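Local coordinates for MTH0777 (Methanothermobacter thermautotrophicus, PDB 1KJN), which is of unknown function but folds as a Rossmann-like alpha/beta domain, with a parallel sheet flanked by helices, and belongs to the DUF1890 family, at residues G84-D89 and A93-F98; A108-R113 and N123-T128; M11-P16 and V20-A25. All coordinates share one frame; numbering follows the deposited sequence.

How the interactions relate
All three contacts pack a helix on the strand before it in one parallel sheet, and all are mainly buried; interaction 1 alone has an exposed edge, at Asp89 and Ala93. Strand 81-86 lies between strands 8-12 and 105-111, so interaction 1 is linked to both others, through backbone bonds Phe85-Val12 and Gly84 and Val86 with Ile109. Interactions 1 and 2 lie on the same face, where Leu95 touches Ala108; interaction 3 lies on the opposite face, to which Phe85 points. Their chemistry differs accordingly: interaction 2 joins its segments by aliphatic contacts alone, interaction 1 adds one helical backbone bond, and interaction 3, near the chain's centre, adds a buried glutamine amide bonded to backbone.

Interaction 1. Residues G84-D89 and A93-F98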
loop_
_atom_site.group_PDB
_atom_site.type_symbol
_atom_site.label_atom_id
_atom_site.label_comp_id
_atom_site.label_asym_id
_atom_site.label_seq_id
_atom_site.Cartn_x
_atom_site.Cartn_y
_atom_site.Cartn_z
ATOM N N GLY A 84 2.362 -10.352 13.515
ATOM C CA GLY A 84 3.607 -9.988 12.871
ATOM C C GLY A 84 3.739 -10.500 11.442
ATOM O O GLY A 84 3.534 -11.691 11.178
ATOM N N PHE A 85 4.025 -9.577 10.521
ATOM C CA PHE A 85 4.237 -9.898 9.114
ATOM C C PHE A 85 5.685 -10.306 9.018
ATOM O O PHE A 85 6.566 -9.625 9.555
ATOM C CB PHE A 85 3.946 -8.680 8.220
ATOM C CG PHE A 85 2.491 -8.457 8.001
ATOM C CD1 PHE A 85 1.725 -7.806 8.961
ATOM C CD2 PHE A 85 1.875 -8.925 6.843
ATOM C CE1 PHE A 85 0.364 -7.622 8.773
ATOM C CE2 PHE A 85 0.515 -8.748 6.647
ATOM C CZ PHE A 85 -0.251 -8.093 7.611
ATOM N N VAL A 86 5.936 -11.421 8.345
ATOM C CA VAL A 86 7.293 -11.951 8.264
ATOM C C VAL A 86 7.784 -12.275 6.853
ATOM O O VAL A 86 7.531 -13.358 6.328
ATOM C CB VAL A 86 7.399 -13.220 9.149
ATOM C CG1 VAL A 86 8.852 -13.624 9.321
ATOM C CG2 VAL A 86 6.752 -12.973 10.514
ATOM N N PRO A 87 8.399 -11.294 6.188
ATOM C CA PRO A 87 8.937 -11.469 4.828
ATOM C C PRO A 87 10.369 -12.009 4.889
ATOM O O PRO A 87 10.946 -12.367 3.858
ATOM C CB PRO A 87 8.975 -10.039 4.264
ATOM C CG PRO A 87 8.182 -9.212 5.219
ATOM C CD PRO A 87 8.317 -9.869 6.551
ATOM N N ASN A 88 10.963 -12.040 6.079
ATOM C CA ASN A 88 12.344 -12.507 6.182
ATOM C C ASN A 88 12.836 -12.734 7.611
ATOM O O ASN A 88 12.126 -12.446 8.569
ATOM C CB ASN A 88 13.269 -11.494 5.490
ATOM C CG ASN A 88 13.116 -10.090 6.051
ATOM O OD1 ASN A 88 12.755 -9.909 7.217
ATOM N ND2 ASN A 88 13.393 -9.089 5.225
ATOM N N ASP A 89 14.107 -13.129 7.721
ATOM C CA ASP A 89 14.763 -13.409 9.001
ATOM C C ASP A 89 14.697 -12.265 9.992
ATOM O O ASP A 89 14.381 -12.490 11.145
ATOM C CB ASP A 89 16.246 -13.798 8.804
ATOM C CG ASP A 89 16.431 -15.174 8.162
ATOM O OD1 ASP A 89 15.466 -15.971 8.088
ATOM O OD2 ASP A 89 17.562 -15.459 7.723
ATOM N N ALA A 93 12.819 -12.432 13.683
ATOM C CA ALA A 93 13.475 -12.194 14.977
ATOM C C ALA A 93 12.715 -11.144 15.775
ATOM O O ALA A 93 12.538 -11.290 16.976
ATOM C CB ALA A 93 14.950 -11.782 14.788
ATOM N N TYR A 94 12.255 -10.082 15.114
ATOM C CA TYR A 94 11.504 -9.048 15.822
ATOM C C TYR A 94 10.232 -9.638 16.423
ATOM O O TYR A 94 9.901 -9.358 17.573
ATOM C CB TYR A 94 11.154 -7.881 14.894
ATOM C CG TYR A 94 12.134 -6.729 14.982
ATOM C CD1 TYR A 94 12.929 -6.375 13.894
ATOM C CD2 TYR A 94 12.280 -6.002 16.163
ATOM C CE1 TYR A 94 13.852 -5.325 13.981
ATOM C CE2 TYR A 94 13.192 -4.953 16.259
ATOM C CZ TYR A 94 13.975 -4.623 15.166
ATOM O OH TYR A 94 14.882 -3.591 15.272
ATOM N N LEU A 95 9.515 -10.449 15.643
ATOM C CA LEU A 95 8.284 -11.058 16.126
ATOM C C LEU A 95 8.578 -11.916 17.358
ATOM O O LEU A 95 7.797 -11.919 18.305
ATOM C CB LEU A 95 7.611 -11.909 15.036
ATOM C CG LEU A 95 6.323 -12.618 15.486
ATOM C CD1 LEU A 95 5.332 -11.574 16.019
ATOM C CD2 LEU A 95 5.702 -13.453 14.369
ATOM N N VAL A 96 9.699 -12.634 17.338
ATOM C CA VAL A 96 10.088 -13.494 18.460
ATOM C C VAL A 96 10.274 -12.634 19.708
ATOM O O VAL A 96 9.707 -12.921 20.765
ATOM C CB VAL A 96 11.412 -14.269 18.156
ATOM C CG1 VAL A 96 11.922 -15.016 19.422
ATOM C CG2 VAL A 96 11.183 -15.268 17.035
ATOM N N THR A 97 10.986 -11.522 19.540
ATOM C CA THR A 97 11.251 -10.621 20.653
ATOM C C THR A 97 9.945 -10.069 21.209
ATOM O O THR A 97 9.710 -10.124 22.411
ATOM C CB THR A 97 12.168 -9.452 20.244
ATOM O OG1 THR A 97 13.420 -9.959 19.754
ATOM C CG2 THR A 97 12.429 -8.545 21.441
ATOM N N PHE A 98 9.085 -9.557 20.336
ATOM C CA PHE A 98 7.823 -8.999 20.796
ATOM C C PHE A 98 6.943 -10.038 21.476
ATOM O O PHE A 98 6.231 -9.732 22.423
ATOM C CB PHE A 98 7.059 -8.349 19.634
ATOM C CG PHE A 98 7.583 -6.988 19.242
ATOM C CD1 PHE A 98 7.423 -5.895 20.090
ATOM C CD2 PHE A 98 8.201 -6.793 18.008
ATOM C CE1 PHE A 98 7.867 -4.628 19.705
ATOM C CE2 PHE A 98 8.649 -5.527 17.618
ATOM C CZ PHE A 98 8.482 -4.445 18.462
#
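Leu95 supplies the apolar part of this contact, spreading its two methyls over strand 81-86. CD2 meets Val86 CG2 at 4.0 Å, the two side chains set roughly perpendicular, while CD1 lies against the backbone of Gly84, 3.9 Å from its CA. With CG trans to the backbone nitrogen (chi1 178°), the Leu95 side chain extends from the helix toward the strand and forks over these two neighbours. The approach at Gly84 is close: a beta carbon built there would fall only 2.6 Å from Leu95 CD1, so the methyl takes up the place where a side chain would start. The CA atoms of Gly84 and Leu95 are accordingly just 5.8 Å apart. Strand and helix are the first two elements of a beta-alpha-beta unit completed by strand 105-111, and Ala108 of that strand also touches Leu95. Phe85, between the two contacting strand residues, points to the other face of the sheet, where helix 21-34 covers it. The polar part is the opening of helix 89-102. Ala93 N donates to Asp89 O over 3.0 Å with an N-H...O angle of 160°, an i to i+4 bond in the first turn, at the exposed edge of the contact. Asn88 occupies the N-cap position, and its OD1 accepts from Ala91 N.

Interaction 2. Residues A108-R113 and N123-T128; sequences AIIFDR and NEIMET
The beta-alpha-beta crossover from strand 105-111 through helix 115-128 to the parallel neighbour 132-136 is packed here by Ile125 on Ala108 and Ile110. The two branches of Ile125 divide the work: CG1 meets Ile110 CD1 at 3.8 Å and CG2 meets Ala108 CB at 4.1 Å. Ala108 and Ile110 are two residues apart on the strand and both point to the helix, so one isoleucine can lie across the pair. Ile110 reaches its partner with an extended arm, chi2 being 176°, and the two isoleucines run antiparallel alongside one another. No hydrogen bond joins the segments, and all three touching residues are buried. The spacing fits side-chain packing with the backbones held apart, since the nearest CA atoms, those of Ala108 and Ile125, are 7.8 Å from each other. Around this contact Ile133 touches both isoleucines, and Ala92 of helix 89-102 touches Ile125. Within the helix, Thr128 OG1 donates to Glu124 O over 2.7 Å, arriving 30° out of the carbonyl plane; the backbone bond from Thr128 N to the same oxygen is weak. Aliphatic helix residues laid over the residues that point from a parallel strand toward the helix are characteristic of the Rossmann-like alpha/beta sandwich that this chain forms.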
loop_
_atom_site.group_PDB
_atom_site.type_symbol
_atom_site.label_atom_id
_atom_site.label_comp_id
_atom_site.label_asym_id
_atom_site.label_seq_id
_atom_site.Cartn_x
_atom_site.Cartn_y
_atom_site.Cartn_z
ATOM N N ALA A 108 1.607 -15.106 13.102
ATOM C CA ALA A 108 2.678 -14.841 12.158
ATOM C C ALA A 108 2.099 -14.955 10.766
ATOM O O ALA A 108 1.422 -15.936 10.463
ATOM C CB ALA A 108 3.774 -15.826 12.325
ATOM N N ILE A 109 2.345 -13.943 9.931
ATOM C CA ILE A 109 1.870 -13.935 8.545
ATOM C C ILE A 109 3.158 -13.948 7.708
ATOM O O ILE A 109 3.881 -12.942 7.592
ATOM C CB ILE A 109 0.989 -12.699 8.271
ATOM C CG1 ILE A 109 -0.324 -12.833 9.057
ATOM C CG2 ILE A 109 0.706 -12.537 6.764
ATOM C CD1 ILE A 109 -1.214 -11.605 9.050
ATOM N N ILE A 110 3.486 -15.142 7.237
ATOM C CA ILE A 110 4.694 -15.401 6.475
ATOM C C ILE A 110 4.473 -15.406 4.977
ATOM O O ILE A 110 3.580 -16.086 4.481
ATOM C CB ILE A 110 5.302 -16.740 6.925
ATOM C CG1 ILE A 110 5.591 -16.668 8.432
ATOM C CG2 ILE A 110 6.532 -17.087 6.079
ATOM C CD1 ILE A 110 6.109 -17.954 9.054
ATOM N N PHE A 111 5.316 -14.667 4.257
ATOM C CA PHE A 111 5.180 -14.593 2.817
ATOM C C PHE A 111 6.466 -14.335 2.060
ATOM O O PHE A 111 7.345 -13.602 2.508
ATOM C CB PHE A 111 4.135 -13.541 2.433
ATOM C CG PHE A 111 4.498 -12.143 2.839
ATOM C CD1 PHE A 111 4.387 -11.736 4.171
ATOM C CD2 PHE A 111 4.978 -11.238 1.897
ATOM C CE1 PHE A 111 4.753 -10.445 4.563
ATOM C CE2 PHE A 111 5.349 -9.948 2.273
ATOM C CZ PHE A 111 5.236 -9.548 3.611
ATOM N N ASP A 112 6.545 -14.959 0.890
ATOM C CA ASP A 112 7.659 -14.843 -0.034
ATOM C C ASP A 112 7.224 -15.676 -1.248
ATOM O O ASP A 112 6.392 -16.577 -1.117
ATOM C CB ASP A 112 8.938 -15.415 0.590
ATOM C CG ASP A 112 10.174 -15.102 -0.233
ATOM O OD1 ASP A 112 10.866 -14.118 0.084
ATOM O OD2 ASP A 112 10.453 -15.835 -1.197
ATOM N N ARG A 113 7.754 -15.378 -2.427
ATOM C CA ARG A 113 7.379 -16.151 -3.614
ATOM C C ARG A 113 8.078 -17.503 -3.682
ATOM O O ARG A 113 7.591 -18.433 -4.314
ATOM C CB ARG A 113 7.633 -15.351 -4.890
ATOM C CG ARG A 113 6.557 -14.312 -5.153
ATOM C CD ARG A 113 5.182 -14.952 -5.359
ATOM N NE ARG A 113 5.101 -15.662 -6.632
ATOM C CZ ARG A 113 4.012 -16.276 -7.093
ATOM N NH1 ARG A 113 2.885 -16.284 -6.388
ATOM N NH2 ARG A 113 4.053 -16.880 -8.274
ATOM N N ASN A 123 9.426 -22.939 9.600
ATOM C CA ASN A 123 10.087 -23.800 10.589
ATOM C C ASN A 123 10.623 -22.986 11.753
ATOM O O ASN A 123 10.432 -23.344 12.915
ATOM C CB ASN A 123 11.218 -24.596 9.947
ATOM C CG ASN A 123 10.713 -25.630 8.981
ATOM O OD1 ASN A 123 9.618 -26.162 9.150
ATOM N ND2 ASN A 123 11.497 -25.912 7.948
ATOM N N GLU A 124 11.234 -21.851 11.425
ATOM C CA GLU A 124 11.801 -20.957 12.419
ATOM C C GLU A 124 10.774 -20.503 13.460
ATOM O O GLU A 124 11.034 -20.570 14.665
ATOM C CB GLU A 124 12.435 -19.749 11.731
ATOM C CG GLU A 124 12.926 -18.660 12.681
ATOM C CD GLU A 124 14.076 -19.104 13.574
ATOM O OE1 GLU A 124 14.074 -20.247 14.072
ATOM O OE2 GLU A 124 14.990 -18.289 13.784
ATOM N N ILE A 125 9.611 -20.050 12.997
ATOM C CA ILE A 125 8.547 -19.601 13.887
ATOM C C ILE A 125 8.009 -20.762 14.731
ATOM O O ILE A 125 7.716 -20.579 15.910
ATOM C CB ILE A 125 7.381 -18.947 13.095
ATOM C CG1 ILE A 125 7.861 -17.662 12.397
ATOM C CG2 ILE A 125 6.203 -18.669 14.017
ATOM C CD1 ILE A 125 8.303 -16.529 13.356
HETATM N N MSE A 126 7.893 -21.947 14.129
HETATM C CA MSE A 126 7.405 -23.143 14.830
HETATM C C MSE A 126 8.339 -23.601 15.953
HETATM O O MSE A 126 7.888 -24.001 17.026
HETATM C CB MSE A 126 7.233 -24.306 13.856
HETATM C CG MSE A 126 6.187 -24.091 12.794
HETATM SE SE MSE A 126 5.793 -25.720 11.836
HETATM C CE MSE A 126 4.046 -26.038 12.589
ATOM N N GLU A 127 9.638 -23.565 15.678
ATOM C CA GLU A 127 10.658 -23.986 16.634
ATOM C C GLU A 127 10.910 -22.966 17.740
ATOM O O GLU A 127 11.386 -23.321 18.822
ATOM C CB GLU A 127 11.971 -24.275 15.893
ATOM C CG GLU A 127 11.934 -25.544 15.052
ATOM C CD GLU A 127 12.708 -25.432 13.737
ATOM O OE1 GLU A 127 13.764 -24.753 13.688
ATOM O OE2 GLU A 127 12.248 -26.038 12.742
ATOM N N THR A 128 10.568 -21.708 17.480
ATOM C CA THR A 128 10.798 -20.642 18.448
ATOM C C THR A 128 9.555 -20.110 19.163
ATOM O O THR A 128 9.634 -19.657 20.312
ATOM C CB THR A 128 11.513 -19.433 17.781
ATOM O OG1 THR A 128 10.695 -18.922 16.721
ATOM C CG2 THR A 128 12.870 -19.847 17.210
#

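Interaction 3. Residues M11-P16 and V20-A25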
loop_
_atom_site.group_PDB
_atom_site.type_symbol
_atom_site.label_atom_id
_atom_site.label_comp_id
_atom_site.label_asym_id
_atom_site.label_seq_id
_atom_site.Cartn_x
_atom_site.Cartn_y
_atom_site.Cartn_z
HETATM N N MSE A 11 0.610 -4.743 15.982
HETATM C CA MSE A 11 0.925 -5.267 14.663
HETATM C C MSE A 11 2.351 -4.882 14.296
HETATM O O MSE A 11 2.684 -3.691 14.219
HETATM C CB MSE A 11 -0.069 -4.710 13.633
HETATM C CG MSE A 11 0.148 -5.258 12.225
HETATM SE SE MSE A 11 -1.303 -4.802 10.991
HETATM C CE MSE A 11 -2.698 -5.835 11.830
ATOM N N VAL A 12 3.171 -5.889 14.015
ATOM C CA VAL A 12 4.589 -5.680 13.689
ATOM C C VAL A 12 4.835 -5.888 12.206
ATOM O O VAL A 12 4.427 -6.913 11.652
ATOM C CB VAL A 12 5.481 -6.668 14.476
ATOM C CG1 VAL A 12 6.958 -6.443 14.165
ATOM C CG2 VAL A 12 5.210 -6.525 15.969
ATOM N N LEU A 13 5.515 -4.927 11.575
ATOM C CA LEU A 13 5.803 -5.018 10.145
ATOM C C LEU A 13 7.293 -5.145 9.836
ATOM O O LEU A 13 8.143 -4.623 10.562
ATOM C CB LEU A 13 5.235 -3.804 9.391
ATOM C CG LEU A 13 3.786 -3.412 9.685
ATOM C CD1 LEU A 13 3.412 -2.191 8.844
ATOM C CD2 LEU A 13 2.843 -4.564 9.390
ATOM N N GLY A 14 7.584 -5.823 8.729
ATOM C CA GLY A 14 8.953 -6.017 8.297
ATOM C C GLY A 14 9.352 -4.976 7.265
ATOM O O GLY A 14 8.552 -4.090 6.934
ATOM N N CYS A 15 10.581 -5.060 6.761
ATOM C CA CYS A 15 11.032 -4.094 5.766
ATOM C C CYS A 15 10.059 -4.183 4.581
ATOM O O CYS A 15 9.634 -5.269 4.182
ATOM C CB CYS A 15 12.473 -4.371 5.320
ATOM S SG CYS A 15 12.650 -5.560 3.962
ATOM N N PRO A 16 9.605 -3.029 4.092
ATOM C CA PRO A 16 8.672 -2.983 2.966
ATOM C C PRO A 16 9.388 -3.156 1.620
ATOM O O PRO A 16 10.207 -2.317 1.227
ATOM C CB PRO A 16 8.065 -1.589 3.102
ATOM C CG PRO A 16 9.263 -0.767 3.545
ATOM C CD PRO A 16 9.967 -1.671 4.553
ATOM N N VAL A 20 2.524 -6.212 -1.332
ATOM C CA VAL A 20 1.349 -6.687 -0.596
ATOM C C VAL A 20 1.372 -6.363 0.890
ATOM O O VAL A 20 0.304 -6.312 1.515
ATOM C CB VAL A 20 1.116 -8.228 -0.689
ATOM C CG1 VAL A 20 0.898 -8.669 -2.131
ATOM C CG2 VAL A 20 2.257 -8.997 0.001
ATOM N N GLN A 21 2.553 -6.058 1.440
ATOM C CA GLN A 21 2.648 -5.837 2.887
ATOM C C GLN A 21 1.850 -4.711 3.505
ATOM O O GLN A 21 0.963 -4.966 4.313
ATOM C CB GLN A 21 4.094 -5.775 3.371
ATOM C CG GLN A 21 4.189 -5.958 4.878
ATOM C CD GLN A 21 5.620 -5.939 5.399
ATOM O OE1 GLN A 21 5.886 -6.388 6.513
ATOM N NE2 GLN A 21 6.546 -5.406 4.601
ATOM N N ILE A 22 2.155 -3.469 3.150
ATOM C CA ILE A 22 1.422 -2.341 3.721
ATOM C C ILE A 22 -0.094 -2.508 3.530
ATOM O O ILE A 22 -0.839 -2.462 4.502
ATOM C CB ILE A 22 1.907 -0.988 3.142
ATOM C CG1 ILE A 22 3.403 -0.858 3.400
ATOM C CG2 ILE A 22 1.134 0.183 3.753
ATOM C CD1 ILE A 22 3.807 -1.140 4.824
ATOM N N PRO A 23 -0.549 -2.788 2.295
ATOM C CA PRO A 23 -1.998 -2.953 2.091
ATOM C C PRO A 23 -2.631 -4.006 3.011
ATOM O O PRO A 23 -3.657 -3.751 3.630
ATOM C CB PRO A 23 -2.089 -3.364 0.626
ATOM C CG PRO A 23 -0.992 -2.525 -0.003
ATOM C CD PRO A 23 0.163 -2.775 1.001
ATOM N N LEU A 24 -2.001 -5.170 3.112
ATOM C CA LEU A 24 -2.504 -6.245 3.970
ATOM C C LEU A 24 -2.418 -5.905 5.463
ATOM O O LEU A 24 -3.230 -6.368 6.262
ATOM C CB LEU A 24 -1.753 -7.533 3.683
ATOM C CG LEU A 24 -2.167 -8.237 2.396
ATOM C CD1 LEU A 24 -1.222 -9.399 2.155
ATOM C CD2 LEU A 24 -3.643 -8.691 2.474
ATOM N N ALA A 25 -1.423 -5.116 5.841
ATOM C CA ALA A 25 -1.268 -4.705 7.236
ATOM C C ALA A 25 -2.488 -3.852 7.599
ATOM O O ALA A 25 -3.133 -4.061 8.630
ATOM C CB ALA A 25 0.021 -3.890 7.406
#
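Leu13 and Gln21 reach across between the end of strand 8-12 and helix 21-34, the first strand-to-helix connection of the Rossmann-like sheet, in a beta-alpha-beta unit completed by strand 38-43. Leu13 is the apolar bump. Its CD2 presses on Ala25 CB at 3.5 Å, and its CD1 reaches Ile22 CD1 at 4.2 Å, the leucine and isoleucine lying crosswise; the small Ala25 methyl leaves the hollow that the leucine fork enters. Beside it, Gln21 stretches straight out from the helix (chi2 179°) and lays its amide against the loop after the strand. OE1 receives Gly14 N at 2.8 Å, while NE2 gives to Cys15 O at 3.1 Å and only weakly to Gly14 O. Cys15 O lies close to the plane of the glutamine amide, whereas NE2 stands 58° out of the Cys15 carbonyl plane. Bonds at both ends of the amide fix its rotation, and Phe85 and Pro87 pack on this side chain. A leucine in place of Gln21 would probably leave the buried Gly14 N without its acceptor and Cys15 O without this donor. Next to the contact, Val20 and Pro23 pack on Leu50 and Val53 of the second subunit. At Ala25, the selenium of selenomethionine Met11 touches the methyl and lies 3.1 Å from Ala25 O, which is nearly in line with the Met11 CG-SE bond, at about 168°.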